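Competence damage-inducible protein A (Klebsiella pneumoniae subsp. pneumoniae MGH 78578, PDB 5V01) is of unknown function but belongs to the CinA family, some of whose members deamidate nicotinamide mononucleotide. Local coordinates at residues Glu7-Ala12 with Met144-Asp149; Glu17-Val22 with Ala45-Ala50; Val62-Phe65 with Ala69-Asn72; Glu94-Ile99 with Ala132-Gly137. One frame throughout, in Å; residues are numbered along the deposited sequence.

How the interactions relate
All four contacts belong to one three-layer α/β/α sandwich, but their chemistry changes with place. Interaction 1 is partly buried: a carboxylate of the N-terminal loop meets a methyl group and a ring edge at the end of strand 138-145, with a water alongside. Interaction 2 is a buried, close meeting of two helices, made by small side chains and a leucine. Interactions 3 and 4 set helices 67-74 and 89-103 on strands of the same sheet, each joining small-group packing to a polar bond, lysine to carbonyl in one, a weak bond from amide to hydroxyl in the other. These two touch, K70 CE lying 3.8 Å from M95 SD. Interactions 2 and 3 also reach the second subunit.

Interaction 1: residues Glu7-Ala12 with Met144-Asp149; sequences EIDSDA and MCFAGD
D9 lays its carboxylate across the neighbouring methyl end of M144 and edge of the F146 ring, which themselves nearly touch, and each of its two oxygens takes one neighbour. OD1 lies in the plane of the ring at its edge, 3.4 Å from F146 CE1. The carboxylate is turned 77° from the plane of that ring, so it stands nearly upright against the rim. An acid suits this place, since the hydrogens round an aromatic edge carry a slight positive charge that an oxygen can face. OD2 instead meets the methyl end of M144, with CE 3.4 Å away. Methionine can supply this contact because its chain curls twice beyond CB, chi2 and chi3 both being near -70°, and D9 runs past it in the opposite direction. The carboxylate extends to both partners because CG of D9 lies opposite the backbone nitrogen (chi1 -178°). Its charge is met by water 1, which donates to D9 OD2 at 2.6 Å and reaches C145 O by a weak bond. Just after D9 the loop is shaped by an ST turn, in which A12 N donates to S10 OG at 3.1 Å. Y160 of helix 150-169 touches both D9 and M144, while D11 forms a salt bridge with R159 of that helix. F146 packs on V129 and F131 of the neighbouring strand 128-135. The arrangement lays the N-terminal loop against the last strand and last helix of an α/β/α sandwich, where the strand gives way to the loop leading into helix 150-169.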
loop_
_atom_site.group_PDB
_atom_site.type_symbol
_atom_site.label_atom_id
_atom_site.label_comp_id
_atom_site.label_asym_id
_atom_site.label_seq_id
_atom_site.Cartn_x
_atom_site.Cartn_y
_atom_site.Cartn_z
ATOM N N GLU A 7 7.934 -25.494 -2.984
ATOM C CA GLU A 7 6.597 -25.260 -3.558
ATOM C C GLU A 7 6.148 -23.836 -3.256
ATOM O O GLU A 7 5.550 -23.173 -4.111
ATOM C CB GLU A 7 5.540 -26.228 -2.993
ATOM C CG GLU A 7 5.596 -27.644 -3.537
ATOM C CD GLU A 7 5.424 -27.707 -5.046
ATOM O OE1 GLU A 7 6.385 -28.114 -5.727
ATOM O OE2 GLU A 7 4.327 -27.350 -5.540
ATOM N N ILE A 8 6.437 -23.364 -2.045
ATOM C CA ILE A 8 5.893 -22.090 -1.549
ATOM C C ILE A 8 6.867 -20.945 -1.835
ATOM O O ILE A 8 6.441 -19.876 -2.229
ATOM C CB ILE A 8 5.549 -22.172 -0.039
ATOM C CG1 ILE A 8 4.719 -23.440 0.265
ATOM C CG2 ILE A 8 4.800 -20.918 0.432
ATOM C CD1 ILE A 8 3.347 -23.509 -0.397
ATOM N N ASP A 9 8.173 -21.178 -1.660
ATOM C CA ASP A 9 9.220 -20.193 -2.015
ATOM C C ASP A 9 9.905 -20.639 -3.298
ATOM O O ASP A 9 10.929 -21.325 -3.263
ATOM C CB ASP A 9 10.270 -20.057 -0.907
ATOM C CG ASP A 9 11.343 -19.007 -1.237
ATOM O OD1 ASP A 9 11.036 -18.026 -1.957
ATOM O OD2 ASP A 9 12.502 -19.170 -0.787
ATOM N N SER A 10 9.321 -20.243 -4.429
ATOM C CA SER A 10 9.726 -20.773 -5.724
ATOM C C SER A 10 9.526 -19.753 -6.809
ATOM O O SER A 10 8.443 -19.189 -6.927
ATOM C CB SER A 10 8.885 -21.998 -6.068
ATOM O OG SER A 10 9.288 -22.562 -7.308
ATOM N N ASP A 11 10.553 -19.569 -7.635
ATOM C CA ASP A 11 10.459 -18.737 -8.835
ATOM C C ASP A 11 9.526 -19.340 -9.893
ATOM O O ASP A 11 9.166 -18.659 -10.849
ATOM C CB ASP A 11 11.856 -18.484 -9.430
ATOM C CG ASP A 11 12.753 -17.633 -8.516
ATOM O OD1 ASP A 11 12.328 -17.252 -7.402
ATOM O OD2 ASP A 11 13.899 -17.343 -8.914
ATOM N N ALA A 12 9.145 -20.607 -9.721
ATOM C CA ALA A 12 8.114 -21.252 -10.540
ATOM C C ALA A 12 6.680 -20.814 -10.208
ATOM O O ALA A 12 5.749 -21.168 -10.933
ATOM C CB ALA A 12 8.232 -22.762 -10.420
ATOM N N MET A 144 12.226 -15.654 6.692
ATOM C CA MET A 144 12.855 -16.098 5.432
ATOM C C MET A 144 14.106 -15.267 5.178
ATOM O O MET A 144 14.213 -14.142 5.675
ATOM C CB MET A 144 11.891 -15.940 4.245
ATOM C CG MET A 144 10.637 -16.790 4.318
ATOM S SD MET A 144 11.000 -18.536 4.177
ATOM C CE MET A 144 11.400 -18.705 2.437
ATOM N N CYS A 145 15.089 -15.814 4.457
ATOM C CA CYS A 145 16.221 -14.997 3.959
ATOM C C CYS A 145 16.338 -15.177 2.450
ATOM O O CYS A 145 16.797 -16.212 1.974
ATOM C CB CYS A 145 17.552 -15.305 4.670
ATOM S SG CYS A 145 18.776 -13.948 4.627
ATOM N N PHE A 146 15.927 -14.145 1.714
ATOM C CA PHE A 146 15.872 -14.142 0.248
ATOM C C PHE A 146 17.141 -13.563 -0.335
ATOM O O PHE A 146 17.721 -12.622 0.219
ATOM C CB PHE A 146 14.698 -13.292 -0.238
ATOM C CG PHE A 146 13.359 -13.777 0.226
ATOM C CD1 PHE A 146 12.806 -14.947 -0.274
ATOM C CD2 PHE A 146 12.636 -13.047 1.146
ATOM C CE1 PHE A 146 11.557 -15.381 0.152
ATOM C CE2 PHE A 146 11.394 -13.471 1.579
ATOM C CZ PHE A 146 10.844 -14.641 1.078
ATOM N N ALA A 147 17.550 -14.110 -1.472
ATOM C CA ALA A 147 18.732 -13.644 -2.188
ATOM C C ALA A 147 18.329 -12.634 -3.262
ATOM O O ALA A 147 17.196 -12.649 -3.753
ATOM C CB ALA A 147 19.470 -14.827 -2.797
ATOM N N GLY A 148 19.253 -11.738 -3.587
ATOM C CA GLY A 148 19.078 -10.786 -4.670
ATOM C C GLY A 148 19.167 -9.362 -4.179
ATOM O O GLY A 148 19.344 -9.102 -2.981
ATOM N N ASP A 149 19.026 -8.438 -5.124
ATOM C CA ASP A 149 18.976 -7.025 -4.813
ATOM C C ASP A 149 17.610 -6.696 -4.189
ATOM O O ASP A 149 16.727 -7.585 -4.066
ATOM C CB ASP A 149 19.339 -6.147 -6.041
ATOM C CG ASP A 149 18.310 -6.202 -7.182
ATOM O OD1 ASP A 149 17.200 -6.753 -7.027
ATOM O OD2 ASP A 149 18.620 -5.640 -8.253
HETATM O O HOH W 1 14.790 -18.088 -0.023
#

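Interaction 2: residues Glu17-Val22 with Ala45-Ala50; sequences ELTAEV and AAALCA
Segments 17-22 and 45-50, of helices 15-29 and 43-50, come nearest at T19 and L48, their CA atoms only 6.2 Å apart. Both segments are regularly helical, held by bonds such as V22 N to L18 O and C49 N to A45 O. So short a backbone separation calls for small side chains, and T19 and A47 supply them, both pointing their CB toward the opposite helix. The threonine methyl does most of the touching: CG2 rests 3.5 Å from A47 O and 4.1 Å from L48 CA, against the backbone of helix 43-50. Its hydroxyl lies alongside the alanine methyl, OG1 being 4.0 Å from A47 CB. The two branches divide the work through the first torsion, chi1 -58° in the conformer described, one of two modelled. It sends CG2 away from the backbone nitrogen and out to the neighbouring helix, while OG1 turns back along its own helix and is hydrogen-bonded to T15 O. Threonine is apt here because its polar branch is satisfied within the helix and its methyl can pack. L48 sets off to one side but brings its end nearer, with CD2 4.3 Å from T19 CG2. The leucine also touches L162, as does T19, so helix 150-169 closes this interface, and V22 extends the packing to L165. C49 starts out away from segment 17-22 and packs on F65 of the second subunit. Three helices meeting over one side of the sheet, with L48 reaching down to L33 and T35 of strand 33-37, form a helical layer of an α/β/α sandwich.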
loop_
_atom_site.group_PDB
_atom_site.type_symbol
_atom_site.label_atom_id
_atom_site.label_comp_id
_atom_site.label_asym_id
_atom_site.label_seq_id
_atom_site.Cartn_x
_atom_site.Cartn_y
_atom_site.Cartn_z
ATOM N N GLU A 17 -1.073 -15.284 -10.909
ATOM C CA GLU A 17 -1.671 -16.603 -10.794
ATOM C C GLU A 17 -2.018 -16.921 -9.328
ATOM O O GLU A 17 -3.080 -17.451 -9.016
ATOM C CB GLU A 17 -0.688 -17.598 -11.370
ATOM C CG GLU A 17 -1.261 -18.956 -11.680
ATOM C CD GLU A 17 -0.271 -19.846 -12.390
ATOM O OE1 GLU A 17 -0.622 -21.026 -12.534
ATOM O OE2 GLU A 17 0.837 -19.399 -12.792
ATOM N N LEU A 18 -1.138 -16.531 -8.405
ATOM C CA LEU A 18 -1.385 -16.736 -6.977
ATOM C C LEU A 18 -2.532 -15.889 -6.471
ATOM O O LEU A 18 -3.382 -16.355 -5.701
ATOM C CB LEU A 18 -0.136 -16.434 -6.172
ATOM C CG LEU A 18 0.993 -17.455 -6.267
ATOM C CD1 LEU A 18 2.245 -16.868 -5.626
ATOM C CD2 LEU A 18 0.625 -18.799 -5.636
ATOM N N THR A 19 -2.549 -14.644 -6.923
ATOM C CA THR A 19 -3.585 -13.744 -6.526
ATOM C C THR A 19 -4.983 -14.226 -6.982
ATOM O O THR A 19 -5.974 -14.063 -6.258
ATOM C CB THR A 19 -3.269 -12.344 -7.045
ATOM O OG1 THR A 19 -1.996 -11.892 -6.539
ATOM C CG2 THR A 19 -4.275 -11.463 -6.541
ATOM N N ALA A 20 -5.044 -14.856 -8.155
ATOM C CA ALA A 20 -6.293 -15.449 -8.677
ATOM C C ALA A 20 -6.786 -16.577 -7.770
ATOM O O ALA A 20 -7.982 -16.673 -7.451
ATOM C CB ALA A 20 -6.115 -15.938 -10.093
ATOM N N GLU A 21 -5.852 -17.433 -7.358
ATOM C CA GLU A 21 -6.201 -18.564 -6.516
ATOM C C GLU A 21 -6.649 -18.082 -5.135
ATOM O O GLU A 21 -7.632 -18.576 -4.557
ATOM C CB GLU A 21 -5.000 -19.497 -6.426
ATOM C CG GLU A 21 -5.232 -20.772 -5.668
ATOM C CD GLU A 21 -4.015 -21.681 -5.691
ATOM O OE1 GLU A 21 -3.007 -21.372 -6.364
ATOM O OE2 GLU A 21 -4.067 -22.691 -4.980
ATOM N N VAL A 22 -5.928 -17.085 -4.611
ATOM C CA VAL A 22 -6.278 -16.498 -3.307
ATOM C C VAL A 22 -7.664 -15.845 -3.331
ATOM O O VAL A 22 -8.485 -16.071 -2.458
ATOM C CB VAL A 22 -5.214 -15.475 -2.860
ATOM C CG1 VAL A 22 -5.707 -14.537 -1.753
ATOM C CG2 VAL A 22 -3.945 -16.208 -2.428
ATOM N N ALA A 45 -0.149 -5.171 -1.439
ATOM C CA ALA A 45 -1.446 -4.559 -1.736
ATOM C C ALA A 45 -1.623 -4.470 -3.256
ATOM O O ALA A 45 -2.704 -4.732 -3.753
ATOM C CB ALA A 45 -1.561 -3.170 -1.078
ATOM N N ALA A 46 -0.569 -4.054 -3.967
ATOM C CA ALA A 46 -0.691 -3.816 -5.404
ATOM C C ALA A 46 -1.040 -5.105 -6.148
ATOM O O ALA A 46 -1.834 -5.088 -7.078
ATOM C CB ALA A 46 0.571 -3.188 -5.966
ATOM N N ALA A 47 -0.463 -6.220 -5.719
ATOM C CA ALA A 47 -0.821 -7.500 -6.302
ATOM C C ALA A 47 -2.297 -7.817 -6.102
ATOM O O ALA A 47 -3.006 -8.264 -7.017
ATOM C CB ALA A 47 0.049 -8.602 -5.735
ATOM N N LEU A 48 -2.749 -7.619 -4.875
ATOM C CA LEU A 48 -4.150 -7.894 -4.544
ATOM C C LEU A 48 -5.143 -6.973 -5.261
ATOM O O LEU A 48 -6.277 -7.385 -5.585
ATOM C CB LEU A 48 -4.357 -7.863 -3.023
ATOM C CG LEU A 48 -3.565 -8.950 -2.303
ATOM C CD1 LEU A 48 -3.306 -8.582 -0.845
ATOM C CD2 LEU A 48 -4.219 -10.314 -2.433
ATOM N N CYS A 49 -4.739 -5.723 -5.476
ATOM C CA CYS A 49 -5.567 -4.759 -6.195
ATOM C C CYS A 49 -5.502 -4.913 -7.712
ATOM O O CYS A 49 -6.397 -4.459 -8.405
ATOM C CB CYS A 49 -5.231 -3.336 -5.769
ATOM S SG CYS A 49 -5.658 -2.993 -4.039
ATOM N N ALA A 50 -4.459 -5.545 -8.226
ATOM C CA ALA A 50 -4.383 -5.822 -9.666
ATOM C C ALA A 50 -5.364 -6.927 -9.998
ATOM O O ALA A 50 -5.875 -6.985 -11.069
ATOM C CB ALA A 50 -2.987 -6.191 -10.073
#

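Interaction 3: residues Val62-Phe65 with Ala69-Asn72; sequences VVTF and AKRN
This is a buried strand-to-helix contact with one charged hydrogen bond, at the end of strand 58-64 where the chain turns into helix 67-74. K70 folds back from the helix and its NZ donates to T64 O at 2.9 Å. The ammonium group sits 26° from the carbonyl plane, and the C=O...N angle is 146°. A bend in the last torsion of the lysine (chi4 74°) brings NZ there. S38 OG also bonds to NZ, and S66 O does so weakly, so the buried charge is shared among oxygens and would be expected to polarise the T64 carbonyl. Lower down, the methylene chain of the lysine packs on C91 and M95 of helix 89-103, and its CG lies 3.5 Å from T64 OG1, a hydroxyl weakly bonded to E37 O. T64 and A69 meet through their CB atoms, 3.8 Å apart, alanine being small enough for the helix to come close to the strand. F65 turns away, its side chain about 4 Å from a bound sodium ion. V62 and V63 pair with an antiparallel strand of the second subunit. The arrangement is a tight β-to-α connection at the edge of an α/β/α sandwich whose sheet continues across the dimer.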
loop_
_atom_site.group_PDB
_atom_site.type_symbol
_atom_site.label_atom_id
_atom_site.label_comp_id
_atom_site.label_asym_id
_atom_site.label_seq_id
_atom_site.Cartn_x
_atom_site.Cartn_y
_atom_site.Cartn_z
ATOM N N VAL A 62 -2.044 -0.973 4.451
ATOM C CA VAL A 62 -1.178 0.106 4.873
ATOM C C VAL A 62 0.273 -0.181 4.574
ATOM O O VAL A 62 0.692 -1.348 4.502
ATOM C CB VAL A 62 -1.345 0.480 6.364
ATOM C CG1 VAL A 62 -2.798 0.795 6.675
ATOM C CG2 VAL A 62 -0.828 -0.621 7.296
ATOM N N VAL A 63 1.030 0.905 4.404
ATOM C CA VAL A 63 2.472 0.882 4.276
ATOM C C VAL A 63 2.991 1.761 5.403
ATOM O O VAL A 63 2.693 2.952 5.467
ATOM C CB VAL A 63 2.915 1.416 2.908
ATOM C CG1 VAL A 63 4.428 1.409 2.805
ATOM C CG2 VAL A 63 2.299 0.578 1.831
ATOM N N THR A 64 3.744 1.142 6.315
ATOM C CA THR A 64 4.271 1.811 7.523
ATOM C C THR A 64 5.767 1.571 7.513
ATOM O O THR A 64 6.237 0.534 7.981
ATOM C CB THR A 64 3.621 1.254 8.802
ATOM O OG1 THR A 64 3.737 -0.166 8.834
ATOM C CG2 THR A 64 2.157 1.630 8.863
ATOM N N PHE A 65 6.507 2.485 6.881
ATOM C CA PHE A 65 7.914 2.253 6.494
ATOM C C PHE A 65 8.937 2.464 7.618
ATOM O O PHE A 65 10.072 2.021 7.494
ATOM C CB PHE A 65 8.233 3.103 5.251
ATOM C CG PHE A 65 9.370 2.599 4.425
ATOM C CD1 PHE A 65 9.174 1.520 3.577
ATOM C CD2 PHE A 65 10.624 3.221 4.457
ATOM C CE1 PHE A 65 10.208 1.041 2.794
ATOM C CE2 PHE A 65 11.662 2.743 3.673
ATOM C CZ PHE A 65 11.448 1.651 2.838
ATOM N N ALA A 69 5.810 5.140 12.090
ATOM C CA ALA A 69 4.570 4.840 11.355
ATOM C C ALA A 69 3.890 3.583 11.916
ATOM O O ALA A 69 2.661 3.509 11.976
ATOM C CB ALA A 69 4.832 4.709 9.868
ATOM N N LYS A 70 4.705 2.589 12.306
ATOM C CA LYS A 70 4.148 1.391 12.905
ATOM C C LYS A 70 3.413 1.692 14.245
ATOM O O LYS A 70 2.313 1.153 14.500
ATOM C CB LYS A 70 5.246 0.339 13.079
ATOM C CG LYS A 70 5.731 -0.233 11.740
ATOM C CD LYS A 70 6.916 -1.182 11.908
ATOM C CE LYS A 70 7.405 -1.670 10.570
ATOM N NZ LYS A 70 8.160 -0.636 9.826
ATOM N N ARG A 71 4.014 2.561 15.061
ATOM C CA ARG A 71 3.383 2.972 16.337
ATOM C C ARG A 71 2.086 3.739 16.036
ATOM O O ARG A 71 1.025 3.467 16.588
ATOM C CB ARG A 71 4.351 3.829 17.187
ATOM C CG ARG A 71 5.632 3.091 17.591
ATOM C CD ARG A 71 6.378 3.797 18.701
ATOM N NE ARG A 71 6.695 5.176 18.357
ATOM C CZ ARG A 71 7.810 5.618 17.783
ATOM N NH1 ARG A 71 8.811 4.806 17.450
ATOM N NH2 ARG A 71 7.903 6.927 17.490
ATOM N N ASN A 72 2.185 4.699 15.118
ATOM C CA ASN A 72 1.080 5.632 14.845
ATOM C C ASN A 72 -0.134 4.935 14.203
ATOM O O ASN A 72 -1.267 5.068 14.638
ATOM C CB ASN A 72 1.606 6.760 13.929
ATOM C CG ASN A 72 0.561 7.792 13.588
ATOM O OD1 ASN A 72 -0.247 8.159 14.438
ATOM N ND2 ASN A 72 0.559 8.253 12.321
#

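Interaction 4: residues Glu94-Ile99 with Ala132-Gly137; sequences EMSSGI and AWNFRG
N134 ND2 is gripped from two sides: it donates a weak but fairly straight bond to S96 OG (3.3 Å, N-H...O angle 158°) and another to water 2 at 3.1 Å. The water also bonds to S97 OG, so it ties the exposed serine of helix 89-103 to the amide. This is the packing of a helix on one face of an α/β/α sandwich, at the strand end that leads into the turn of the β-hairpin formed by strands 128-135 and 138-145. Helix and strand segments run in broadly the same direction, at 39° to each other. The other end of the asparagine belongs to the turn. OD1 accepts from G137 N at 2.8 Å, an Asx motif with the donor in the carbonyl plane. Bonds at both ends favour one rotation of the amide, with the short bond at OD1 the firmer; asparagine suits the place because one flat group offers a donor to the helix and an acceptor to the turn. The turn itself, with R136 and G137 both at positive phi, is consistent with type I', and G137 suits its place because glycine takes such backbone angles readily. S96 OG, lying between its own backbone nitrogen and carbonyl carbon (chi1 76°), is also hydrogen-bonded to Q93 O one turn back, so the hydroxyl has a partner within its helix as well as across the gap. T139 of the next strand touches S96, A132 and N134. Below the amide the approach is made by small groups, with S96 CB 3.8 Å from N134 CB and 4.0 Å from A132 CB.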
loop_
_atom_site.group_PDB
_atom_site.type_symbol
_atom_site.label_atom_id
_atom_site.label_comp_id
_atom_site.label_asym_id
_atom_site.label_seq_id
_atom_site.Cartn_x
_atom_site.Cartn_y
_atom_site.Cartn_z
ATOM N N GLU A 94 2.395 -7.875 16.077
ATOM C CA GLU A 94 1.654 -6.676 16.451
ATOM C C GLU A 94 1.129 -5.909 15.231
ATOM O O GLU A 94 0.020 -5.366 15.267
ATOM C CB GLU A 94 2.487 -5.776 17.360
ATOM C CG GLU A 94 2.714 -6.394 18.740
ATOM C CD GLU A 94 3.461 -5.491 19.689
ATOM O OE1 GLU A 94 3.560 -4.304 19.421
ATOM O OE2 GLU A 94 3.941 -5.955 20.741
ATOM N N MET A 95 1.916 -5.879 14.152
ATOM C CA MET A 95 1.435 -5.255 12.896
ATOM C C MET A 95 0.174 -5.958 12.401
ATOM O O MET A 95 -0.801 -5.302 12.015
ATOM C CB MET A 95 2.502 -5.325 11.800
ATOM C CG MET A 95 3.655 -4.389 11.981
ATOM S SD MET A 95 4.968 -4.595 10.769
ATOM C CE MET A 95 4.184 -3.985 9.292
ATOM N N SER A 96 0.194 -7.301 12.416
ATOM C CA SER A 96 -0.931 -8.075 11.900
ATOM C C SER A 96 -2.176 -7.837 12.750
ATOM O O SER A 96 -3.265 -7.688 12.227
ATOM C CB SER A 96 -0.591 -9.567 11.784
ATOM O OG SER A 96 -0.582 -10.236 13.033
ATOM N N SER A 97 -1.997 -7.787 14.078
ATOM C CA SER A 97 -3.130 -7.512 14.953
ATOM C C SER A 97 -3.697 -6.107 14.735
ATOM O O SER A 97 -4.933 -5.927 14.716
ATOM C CB SER A 97 -2.728 -7.680 16.422
ATOM O OG SER A 97 -2.348 -9.000 16.681
ATOM N N GLY A 98 -2.809 -5.130 14.578
ATOM C CA GLY A 98 -3.250 -3.768 14.384
ATOM C C GLY A 98 -4.039 -3.588 13.106
ATOM O O GLY A 98 -5.084 -2.936 13.106
ATOM N N ILE A 99 -3.564 -4.186 12.015
ATOM C CA ILE A 99 -4.294 -4.051 10.741
ATOM C C ILE A 99 -5.559 -4.888 10.695
ATOM O O ILE A 99 -6.578 -4.452 10.140
ATOM C CB ILE A 99 -3.352 -4.280 9.544
ATOM C CG1 ILE A 99 -3.977 -3.766 8.231
ATOM C CG2 ILE A 99 -2.954 -5.740 9.379
ATOM C CD1 ILE A 99 -4.403 -2.317 8.208
ATOM N N ALA A 132 3.835 -12.558 9.074
ATOM C CA ALA A 132 2.758 -13.028 9.947
ATOM C C ALA A 132 1.483 -13.204 9.146
ATOM O O ALA A 132 1.148 -12.322 8.334
ATOM C CB ALA A 132 2.511 -12.053 11.076
ATOM N N TRP A 133 0.790 -14.321 9.349
ATOM C CA TRP A 133 -0.531 -14.552 8.786
ATOM C C TRP A 133 -1.439 -14.754 9.989
ATOM O O TRP A 133 -1.223 -15.686 10.788
ATOM C CB TRP A 133 -0.567 -15.776 7.856
ATOM C CG TRP A 133 0.378 -15.745 6.729
ATOM C CD1 TRP A 133 0.081 -15.435 5.402
ATOM C CD2 TRP A 133 1.759 -16.107 6.746
ATOM N NE1 TRP A 133 1.198 -15.564 4.637
ATOM C CE2 TRP A 133 2.244 -15.963 5.424
ATOM C CE3 TRP A 133 2.637 -16.579 7.737
ATOM C CZ2 TRP A 133 3.569 -16.246 5.077
ATOM C CZ3 TRP A 133 3.941 -16.855 7.385
ATOM C CH2 TRP A 133 4.395 -16.704 6.074
ATOM N N ASN A 134 -2.409 -13.869 10.152
ATOM C CA ASN A 134 -3.280 -13.797 11.305
ATOM C C ASN A 134 -4.699 -14.095 10.823
ATOM O O ASN A 134 -5.277 -13.300 10.100
ATOM C CB ASN A 134 -3.107 -12.430 11.962
ATOM C CG ASN A 134 -3.999 -12.202 13.156
ATOM O OD1 ASN A 134 -4.998 -12.885 13.357
ATOM N ND2 ASN A 134 -3.654 -11.178 13.934
ATOM N N PHE A 135 -5.229 -15.269 11.189
ATOM C CA PHE A 135 -6.578 -15.684 10.835
ATOM C C PHE A 135 -7.426 -15.510 12.092
ATOM O O PHE A 135 -7.341 -16.318 13.017
ATOM C CB PHE A 135 -6.583 -17.158 10.351
ATOM C CG PHE A 135 -7.955 -17.722 10.089
ATOM C CD1 PHE A 135 -8.855 -17.115 9.244
ATOM C CD2 PHE A 135 -8.313 -18.924 10.662
ATOM C CE1 PHE A 135 -10.118 -17.648 9.010
ATOM C CE2 PHE A 135 -9.568 -19.474 10.439
ATOM C CZ PHE A 135 -10.485 -18.815 9.640
ATOM N N ARG A 136 -8.229 -14.453 12.127
ATOM C CA ARG A 136 -9.177 -14.193 13.213
ATOM C C ARG A 136 -8.542 -14.237 14.608
ATOM O O ARG A 136 -9.179 -14.668 15.564
ATOM C CB ARG A 136 -10.365 -15.169 13.105
ATOM C CG ARG A 136 -11.161 -14.976 11.828
ATOM C CD ARG A 136 -12.351 -15.908 11.677
ATOM N NE ARG A 136 -13.281 -15.399 10.669
ATOM C CZ ARG A 136 -14.294 -16.083 10.137
ATOM N NH1 ARG A 136 -14.534 -17.344 10.494
ATOM N NH2 ARG A 136 -15.086 -15.503 9.237
ATOM N N GLY A 137 -7.288 -13.790 14.715
ATOM C CA GLY A 137 -6.483 -13.992 15.941
ATOM C C GLY A 137 -5.430 -15.109 15.893
ATOM O O GLY A 137 -4.418 -15.025 16.593
HETATM O O HOH W 2 -5.197 -10.237 16.473
#